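PDB 6ORM: peruvianin-I from Thevetia peruviana, which degrades proteins as a germin-like cupin protein with cysteine peptidase activity, found in the latex. Local coordinates for the interface of chains A and B and the interface of chains A and C. Coordinates in Å, arbitrary orientation; residue numbers count along the deposited sequence, not the author numbering. Chains: chain A/B/C, Peruvianin-I.

Contact 1: the interface of chains A and B. Residues chain A 109-111, 114, 132-134; chain B 91, 159.
The carboxamide of B:Gln159 has the CB methylene of A:Met134 over one face, towards the NE2 end, 3.4 Å from NE2 to that CB. This is a two-fold contact between neighbouring cupin domains of a germin-like protein. On the other face, farther off, stand the CG2 methyl of A:Thr111 and, towards the NE2 end, CD2 of A:Leu133. A:Asn114 brings its own amide to the rim, the two planes 60° apart. Backbone groups of chain A line the rest of the rim. As modelled, OE1 faces acceptors: it is 2.8 Å from the carbonyl O of A:Tyr109, and the carbonyl of A:Ser110 and OD1 of A:Asn114 are also near. NE2, in turn, stands 2.9 Å from the backbone N of A:Met134, donor against donor. The assignment of the two amide ends is therefore doubtful; exchanging them would probably let the NH2 donate to some of these oxygens and the oxygen accept from that backbone N. A water at the edge links NE2 to the carbonyl O of A:Gly132, 2.8 Å from each. The side chain gets there extended, CG anti to the backbone N (chi1 180°). Beside it CG of B:Pro91 packs on CG2 of A:Thr111 at 3.8 Å, and also touches CD2 of A:Leu133.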
loop_
_atom_site.group_PDB
_atom_site.type_symbol
_atom_site.label_atom_id
_atom_site.label_comp_id
_atom_site.label_asym_id
_atom_site.label_seq_id
_atom_site.Cartn_x
_atom_site.Cartn_y
_atom_site.Cartn_z
ATOM N N TYR A 109 19.503 -16.162 2.345
ATOM C CA TYR A 109 19.005 -17.333 1.631
ATOM C C TYR A 109 17.675 -17.000 0.965
ATOM O O TYR A 109 16.795 -16.405 1.596
ATOM C CB TYR A 109 18.821 -18.524 2.578
ATOM C CG TYR A 109 20.067 -18.924 3.333
ATOM C CD1 TYR A 109 20.448 -18.250 4.485
ATOM C CD2 TYR A 109 20.857 -19.982 2.900
ATOM C CE1 TYR A 109 21.583 -18.615 5.183
ATOM C CE2 TYR A 109 21.994 -20.354 3.594
ATOM C CZ TYR A 109 22.352 -19.664 4.733
ATOM O OH TYR A 109 23.483 -20.027 5.429
ATOM N N SER A 110 17.533 -17.385 -0.301
ATOM C CA SER A 110 16.275 -17.185 -1.001
ATOM C C SER A 110 15.265 -18.265 -0.615
ATOM O O SER A 110 15.583 -19.246 0.060
ATOM C CB SER A 110 16.499 -17.181 -2.512
ATOM O OG SER A 110 16.614 -18.499 -3.017
ATOM N N THR A 111 14.027 -18.081 -1.070
ATOM C CA THR A 111 12.982 -19.076 -0.863
ATOM C C THR A 111 13.037 -20.204 -1.885
ATOM O O THR A 111 12.167 -21.080 -1.865
ATOM C CB THR A 111 11.600 -18.415 -0.905
ATOM O OG1 THR A 111 11.413 -17.768 -2.169
ATOM C CG2 THR A 111 11.459 -17.389 0.222
ATOM N N ASN A 114 16.664 -22.338 -0.565
ATOM C CA ASN A 114 17.628 -21.650 0.290
ATOM C C ASN A 114 18.958 -21.430 -0.426
ATOM O O ASN A 114 20.033 -21.620 0.148
ATOM C CB ASN A 114 17.839 -22.409 1.604
ATOM C CG ASN A 114 16.697 -22.217 2.580
ATOM O OD1 ASN A 114 15.807 -21.398 2.354
ATOM N ND2 ASN A 114 16.719 -22.967 3.674
ATOM N N GLY A 132 12.120 -10.291 5.005
ATOM C CA GLY A 132 11.753 -11.538 5.637
ATOM C C GLY A 132 12.707 -12.688 5.416
ATOM O O GLY A 132 12.519 -13.750 6.025
ATOM N N LEU A 133 13.722 -12.520 4.572
ATOM C CA LEU A 133 14.578 -13.636 4.199
ATOM C C LEU A 133 15.660 -13.860 5.248
ATOM O O LEU A 133 16.222 -12.910 5.802
ATOM C CB LEU A 133 15.214 -13.393 2.829
ATOM C CG LEU A 133 14.249 -13.316 1.643
ATOM C CD1 LEU A 133 15.005 -13.453 0.327
ATOM C CD2 LEU A 133 13.157 -14.377 1.757
ATOM N N MET A 134 15.941 -15.133 5.510
ATOM C CA MET A 134 16.960 -15.521 6.476
ATOM C C MET A 134 18.320 -14.986 6.051
ATOM O O MET A 134 18.702 -15.096 4.884
ATOM C CB MET A 134 16.991 -17.048 6.589
ATOM C CG MET A 134 17.975 -17.629 7.590
ATOM S SD MET A 134 17.689 -19.399 7.790
ATOM C CE MET A 134 17.823 -19.945 6.090
ATOM N N PRO B 91 7.670 -15.421 4.016
ATOM C CA PRO B 91 8.277 -14.088 4.175
ATOM C C PRO B 91 7.366 -12.911 3.857
ATOM O O PRO B 91 7.532 -11.846 4.464
ATOM C CB PRO B 91 9.476 -14.140 3.215
ATOM C CG PRO B 91 9.804 -15.593 3.108
ATOM C CD PRO B 91 8.490 -16.309 3.176
ATOM N N GLN B 159 10.188 -20.640 3.196
ATOM C CA GLN B 159 11.583 -20.883 3.527
ATOM C C GLN B 159 11.650 -21.813 4.726
ATOM O O GLN B 159 10.979 -21.570 5.732
ATOM C CB GLN B 159 12.303 -19.563 3.832
ATOM C CG GLN B 159 13.766 -19.699 4.200
ATOM C CD GLN B 159 14.553 -18.455 3.838
ATOM O OE1 GLN B 159 15.370 -18.472 2.916
ATOM N NE2 GLN B 159 14.295 -17.362 4.546
HETATM O O HOH W 1 12.486 -16.537 6.457
#

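Contact 2: the interface of chains A and C. Residues chain A 9-10, 32-33, 37; chain C 108, 110, 115, 117.
C:Tyr117 presents one face of its phenol ring to two phenylalanines of chain A, an aromatic cluster between two cupin domains of the germin-like type. A:Phe37 comes over the inner half of that face, its edge atom CE2 3.5 Å from CD2 of the tyrosine, with the planes 59° apart. A:Phe10 arrives from the opposite direction to C:Tyr117 and nearly upright, planes at 81°, pointing CZ at the hydroxyl end of the same face, 3.5 Å from OH. The two phenylalanines also brace each other, CZ of A:Phe37 standing over the centre of the A:Phe10 ring. On a face of A:Phe37, towards the rim, C:Phe108 sets its own edge, CE2 being 3.7 Å from CD1. The tyrosine's edge is occupied too: the carbonyl O of A:Ala32 approaches CE2 in the ring plane, and a water joins that oxygen to OH. A chi1 of -55°, with CG anti to the carbonyl carbon, turns C:Tyr117 towards chain A. Replacing it with an alanine would probably leave A:Phe10 and A:Phe37 without their shared face and the water without its phenol partner. Farther along, OD2 of A:Asp9 packs against CB of C:Ser110 at 3.3 Å.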
loop_
_atom_site.group_PDB
_atom_site.type_symbol
_atom_site.label_atom_id
_atom_site.label_comp_id
_atom_site.label_asym_id
_atom_site.label_seq_id
_atom_site.Cartn_x
_atom_site.Cartn_y
_atom_site.Cartn_z
ATOM N N ASP A 9 1.987 15.628 8.293
ATOM C CA ASP A 9 3.429 15.855 8.199
ATOM C C ASP A 9 4.200 14.903 9.103
ATOM O O ASP A 9 5.113 14.199 8.657
ATOM C CB ASP A 9 3.763 17.301 8.564
ATOM C CG ASP A 9 3.273 18.292 7.535
ATOM O OD1 ASP A 9 2.740 17.867 6.490
ATOM O OD2 ASP A 9 3.427 19.508 7.777
ATOM N N PHE A 10 3.833 14.856 10.380
ATOM C CA PHE A 10 4.500 13.984 11.333
ATOM C C PHE A 10 3.512 13.631 12.432
ATOM O O PHE A 10 2.420 14.198 12.524
ATOM C CB PHE A 10 5.770 14.630 11.906
ATOM C CG PHE A 10 5.561 16.013 12.439
ATOM C CD1 PHE A 10 5.022 16.211 13.700
ATOM C CD2 PHE A 10 5.906 17.119 11.680
ATOM C CE1 PHE A 10 4.827 17.483 14.191
ATOM C CE2 PHE A 10 5.714 18.397 12.166
ATOM C CZ PHE A 10 5.174 18.581 13.424
ATOM N N ALA A 32 5.265 19.595 18.966
ATOM C CA ALA A 32 6.561 19.154 18.470
ATOM C C ALA A 32 7.527 20.329 18.347
ATOM O O ALA A 32 7.136 21.447 17.999
ATOM C CB ALA A 32 6.402 18.462 17.118
ATOM N N THR A 33 8.797 20.069 18.651
ATOM C CA THR A 33 9.865 21.049 18.512
ATOM C C THR A 33 10.999 20.435 17.701
ATOM O O THR A 33 10.976 19.250 17.359
ATOM C CB THR A 33 10.387 21.527 19.876
ATOM O OG1 THR A 33 11.088 20.458 20.522
ATOM C CG2 THR A 33 9.238 21.991 20.766
ATOM N N PHE A 37 13.102 15.808 16.328
ATOM C CA PHE A 37 13.437 15.231 15.036
ATOM C C PHE A 37 14.902 14.844 14.929
ATOM O O PHE A 37 15.340 14.396 13.864
ATOM C CB PHE A 37 13.029 16.202 13.924
ATOM C CG PHE A 37 11.550 16.470 13.894
ATOM C CD1 PHE A 37 10.693 15.612 13.226
ATOM C CD2 PHE A 37 11.011 17.553 14.572
ATOM C CE1 PHE A 37 9.330 15.839 13.211
ATOM C CE2 PHE A 37 9.646 17.787 14.561
ATOM C CZ PHE A 37 8.805 16.927 13.878
ATOM N N PHE C 108 13.963 20.951 8.155
ATOM C CA PHE C 108 12.869 20.825 7.203
ATOM C C PHE C 108 11.730 21.744 7.621
ATOM O O PHE C 108 11.609 22.130 8.786
ATOM C CB PHE C 108 12.392 19.366 7.074
ATOM C CG PHE C 108 11.501 18.902 8.198
ATOM C CD1 PHE C 108 10.123 19.059 8.127
ATOM C CD2 PHE C 108 12.042 18.288 9.316
ATOM C CE1 PHE C 108 9.308 18.631 9.157
ATOM C CE2 PHE C 108 11.232 17.854 10.346
ATOM C CZ PHE C 108 9.863 18.026 10.268
ATOM N N SER C 110 7.546 22.290 7.719
ATOM C CA SER C 110 6.260 21.617 7.693
ATOM C C SER C 110 5.306 22.315 6.724
ATOM O O SER C 110 5.591 23.389 6.187
ATOM C CB SER C 110 5.652 21.574 9.095
ATOM O OG SER C 110 5.025 22.802 9.421
ATOM N N GLN C 115 6.606 26.073 9.291
ATOM C CA GLN C 115 7.351 26.041 10.541
ATOM C C GLN C 115 8.646 25.268 10.337
ATOM O O GLN C 115 8.652 24.183 9.746
ATOM C CB GLN C 115 6.525 25.406 11.658
ATOM C CG GLN C 115 7.311 25.261 12.959
ATOM C CD GLN C 115 6.424 25.135 14.183
ATOM O OE1 GLN C 115 5.199 25.215 14.090
ATOM N NE2 GLN C 115 7.045 24.944 15.345
ATOM N N TYR C 117 11.885 23.231 11.561
ATOM C CA TYR C 117 12.485 22.363 12.569
ATOM C C TYR C 117 13.921 22.101 12.139
ATOM O O TYR C 117 14.155 21.432 11.129
ATOM C CB TYR C 117 11.706 21.056 12.712
ATOM C CG TYR C 117 10.244 21.257 13.016
ATOM C CD1 TYR C 117 9.327 21.461 11.996
ATOM C CD2 TYR C 117 9.781 21.261 14.326
ATOM C CE1 TYR C 117 7.990 21.655 12.267
ATOM C CE2 TYR C 117 8.442 21.455 14.607
ATOM C CZ TYR C 117 7.553 21.651 13.573
ATOM O OH TYR C 117 6.218 21.843 13.841
HETATM O O HOH W 2 5.132 21.912 16.063
#

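Contact 3: the interface of chains A and C. Residues chain A 64, 66-67, 70, 72; chain C 96, 128.
C:Ile128, on strand 126-129, pushes its branched side chain into a group of chain A residues that includes A:Ala66 and A:Leu67 of the short 3-10 helix 65-67. Its CB is only loosely touched, 4.2 Å from CD2 of A:Leu67, and the contacts tighten as the chain divides. The CG2 methyl turns to the CB methyl of A:Ala66, 3.6 Å away, and meets the far end of the A:Phe64 ring at CZ. The other branch starts at CG1, anti to the backbone N (chi1 -178°), which sends it towards A:Leu70, whose CD1 stands 3.6 Å from CG1. The terminal CD1 then bends round (chi2 71°) to touch CD2 of A:Leu67 at 3.8 Å. One leucine methyl therefore follows the isoleucine from CB to its tip, while other residues fill the space around its two arms. An alanine here would probably open a gap between A:Leu67 and A:Leu70 and leave A:Ala66 and the A:Phe64 ring tip without their packing partner. Alongside, C:Leu96 of strand 95-101 and A:Leu72 lie antiparallel and side by side, CD1 of A:Leu72 resting 3.9 Å from CB of C:Leu96. This apolar packing, present twice across the two-fold, probably helps hold the germin-like subunits together.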
loop_
_atom_site.group_PDB
_atom_site.type_symbol
_atom_site.label_atom_id
_atom_site.label_comp_id
_atom_site.label_asym_id
_atom_site.label_seq_id
_atom_site.Cartn_x
_atom_site.Cartn_y
_atom_site.Cartn_z
ATOM N N PHE A 64 12.794 6.297 18.755
ATOM C CA PHE A 64 12.872 7.579 18.061
ATOM C C PHE A 64 11.449 7.938 17.655
ATOM O O PHE A 64 11.016 7.641 16.534
ATOM C CB PHE A 64 13.818 7.476 16.863
ATOM C CG PHE A 64 14.120 8.784 16.180
ATOM C CD1 PHE A 64 13.706 9.995 16.714
ATOM C CD2 PHE A 64 14.839 8.792 14.992
ATOM C CE1 PHE A 64 13.994 11.186 16.066
ATOM C CE2 PHE A 64 15.130 9.975 14.342
ATOM C CZ PHE A 64 14.710 11.176 14.879
ATOM N N ALA A 66 9.798 10.308 16.456
ATOM C CA ALA A 66 9.518 10.984 15.196
ATOM C C ALA A 66 9.465 10.032 14.008
ATOM O O ALA A 66 8.969 10.425 12.948
ATOM C CB ALA A 66 10.561 12.073 14.937
ATOM N N LEU A 67 9.970 8.803 14.149
ATOM C CA LEU A 67 9.876 7.828 13.068
ATOM C C LEU A 67 8.457 7.313 12.869
ATOM O O LEU A 67 8.161 6.743 11.812
ATOM C CB LEU A 67 10.815 6.650 13.338
ATOM C CG LEU A 67 12.309 6.967 13.285
ATOM C CD1 LEU A 67 13.128 5.714 13.563
ATOM C CD2 LEU A 67 12.677 7.575 11.937
ATOM N N LEU A 70 6.498 7.226 9.471
ATOM C CA LEU A 70 7.371 7.703 8.405
ATOM C C LEU A 70 8.167 6.595 7.721
ATOM O O LEU A 70 8.937 6.885 6.800
ATOM C CB LEU A 70 8.318 8.778 8.953
ATOM C CG LEU A 70 7.588 10.024 9.469
ATOM C CD1 LEU A 70 8.565 11.137 9.821
ATOM C CD2 LEU A 70 6.550 10.518 8.461
ATOM N N LEU A 72 10.653 4.259 8.286
ATOM C CA LEU A 72 12.086 3.996 8.245
ATOM C C LEU A 72 12.626 3.617 9.618
ATOM O O LEU A 72 12.110 4.044 10.654
ATOM C CB LEU A 72 12.859 5.210 7.717
ATOM C CG LEU A 72 12.849 5.391 6.201
ATOM C CD1 LEU A 72 13.436 6.740 5.831
ATOM C CD2 LEU A 72 13.617 4.262 5.527
ATOM N N LEU C 96 15.896 9.588 6.219
ATOM C CA LEU C 96 16.516 9.478 7.535
ATOM C C LEU C 96 18.005 9.759 7.372
ATOM O O LEU C 96 18.740 8.951 6.794
ATOM C CB LEU C 96 16.265 8.099 8.140
ATOM C CG LEU C 96 16.820 7.827 9.540
ATOM C CD1 LEU C 96 16.442 8.940 10.513
ATOM C CD2 LEU C 96 16.329 6.472 10.044
ATOM N N ILE C 128 15.220 12.977 10.875
ATOM C CA ILE C 128 14.203 12.420 9.992
ATOM C C ILE C 128 13.484 13.559 9.280
ATOM O O ILE C 128 13.050 14.528 9.915
ATOM C CB ILE C 128 13.213 11.523 10.758
ATOM C CG1 ILE C 128 12.193 10.905 9.797
ATOM C CG2 ILE C 128 12.527 12.290 11.888
ATOM C CD1 ILE C 128 12.771 9.831 8.887
#

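Contact 4: the interface of chains A and C. Residues chain A 38, 40, 43; chain C 120, 122-123, 125.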
loop_
_atom_site.group_PDB
_atom_site.type_symbol
_atom_site.label_atom_id
_atom_site.label_comp_id
_atom_site.label_asym_id
_atom_site.label_seq_id
_atom_site.Cartn_x
_atom_site.Cartn_y
_atom_site.Cartn_z
ATOM N N ILE A 38 15.663 15.000 16.006
ATOM C CA ILE A 38 17.024 14.493 16.105
ATOM C C ILE A 38 17.014 13.294 17.047
ATOM O O ILE A 38 16.223 13.232 17.994
ATOM C CB ILE A 38 17.995 15.589 16.596
ATOM C CG1 ILE A 38 19.446 15.104 16.549
ATOM C CG2 ILE A 38 17.623 16.051 17.995
ATOM C CD1 ILE A 38 20.450 16.147 16.997
ATOM N N SER A 40 20.100 10.926 19.021
ATOM C CA SER A 40 21.536 10.904 19.277
ATOM C C SER A 40 21.984 9.612 19.954
ATOM O O SER A 40 23.081 9.563 20.519
ATOM C CB SER A 40 21.939 12.111 20.129
ATOM O OG SER A 40 21.790 13.318 19.403
ATOM N N LYS A 43 25.549 7.934 19.722
ATOM C CA LYS A 43 26.709 8.468 20.424
ATOM C C LYS A 43 27.090 7.626 21.627
ATOM O O LYS A 43 28.221 7.742 22.116
ATOM C CB LYS A 43 26.451 9.913 20.840
ATOM C CG LYS A 43 26.444 10.850 19.659
ATOM C CD LYS A 43 26.717 12.264 20.084
ATOM C CE LYS A 43 26.785 13.154 18.874
ATOM N NZ LYS A 43 25.564 13.985 18.755
ATOM N N ARG C 120 21.390 21.042 14.941
ATOM C CA ARG C 120 22.792 20.777 14.661
ATOM C C ARG C 120 23.065 19.288 14.819
ATOM O O ARG C 120 22.690 18.682 15.830
ATOM C CB ARG C 120 23.673 21.580 15.617
ATOM C CG ARG C 120 25.148 21.543 15.301
ATOM C CD ARG C 120 25.925 22.297 16.362
ATOM N NE ARG C 120 27.328 22.438 15.992
ATOM C CZ ARG C 120 27.835 23.512 15.399
ATOM N NH1 ARG C 120 27.051 24.545 15.105
ATOM N NH2 ARG C 120 29.124 23.552 15.096
ATOM N N THR C 122 26.032 16.225 14.712
ATOM C CA THR C 122 27.434 15.829 14.757
ATOM C C THR C 122 27.486 14.319 14.522
ATOM O O THR C 122 26.427 13.679 14.525
ATOM C CB THR C 122 28.063 16.260 16.090
ATOM O OG1 THR C 122 27.502 15.496 17.157
ATOM C CG2 THR C 122 27.814 17.746 16.350
ATOM N N PRO C 123 28.657 13.715 14.291
ATOM C CA PRO C 123 28.693 12.293 13.908
ATOM C C PRO C 123 27.935 11.394 14.876
ATOM O O PRO C 123 28.108 11.470 16.096
ATOM C CB PRO C 123 30.189 11.973 13.902
ATOM C CG PRO C 123 30.834 13.265 13.576
ATOM C CD PRO C 123 30.012 14.302 14.282
ATOM N N ASP C 125 24.529 11.366 14.976
ATOM C CA ASP C 125 23.171 11.881 15.069
ATOM C C ASP C 125 22.328 11.459 13.871
ATOM O O ASP C 125 22.822 11.322 12.748
ATOM C CB ASP C 125 23.176 13.406 15.162
ATOM C CG ASP C 125 23.640 13.902 16.509
ATOM O OD1 ASP C 125 23.463 13.168 17.503
ATOM O OD2 ASP C 125 24.181 15.024 16.578
#
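Strand 38-39, the 3-10 helix 41-43 and the residue between them in chain A meet the end of strand 116-121 and the loop that follows it in chain C. The carboxylate of C:Asp125 is the focus, gripped from both chains. A:Lys43 lays NZ across its two oxygens as a salt bridge, 2.6 Å from OD1 and 2.8 Å from OD2, on the syn side of each yet about 30° out of the carboxylate plane. From the opposite face the hydroxyl of A:Ser40 donates to OD1, with OG 2.5 Å away and well above the plane, at 47°. OD2 has a second donor within its own chain: the backbone N of C:Thr122 reaches its anti side in a straight bond of 2.9 Å, which helps fix the rotation of the carboxylate and probably presents it to the lysine. The A:Lys43 chain runs nearly extended and bends only at its last torsion (chi4 105°), bringing the ammonium group back onto C:Asp125; a weak bond to OG1 of C:Thr122 adds a little. This concentration of donors would probably keep the carboxylate charged. On the flank, CD1 of A:Ile38 rests 3.6 Å from the carbonyl O of C:Arg120 and also packs beside CG of the same carboxylate. Within the cupin fold, the chain C side of the site is the turn leading from strand 116-121 to strand 126-129, and the chain A side is the short segment following 3-10 helix 34-37.

Contacts 2, 3 and 4 are parts of one A-C interface, with C-alpha centres about 11 Å (contacts 2 and 3), 14 Å (3 and 4) and 17 Å (2 and 4) apart. Contact 1, on the A-B interface, lies about 27 to 38 Å from them. In chain C, strand 116-121 serves contacts 2 and 4, and the chain continues through the loop of contact 4 into the strand of contact 3. Strand 104-109 and the next serine (A:Ser110, C:Ser110) take part in contacts 1 and 2, so each copy uses this stretch towards different neighbours. Two distinct two-fold interfaces per subunit fit a germin-like hexamer.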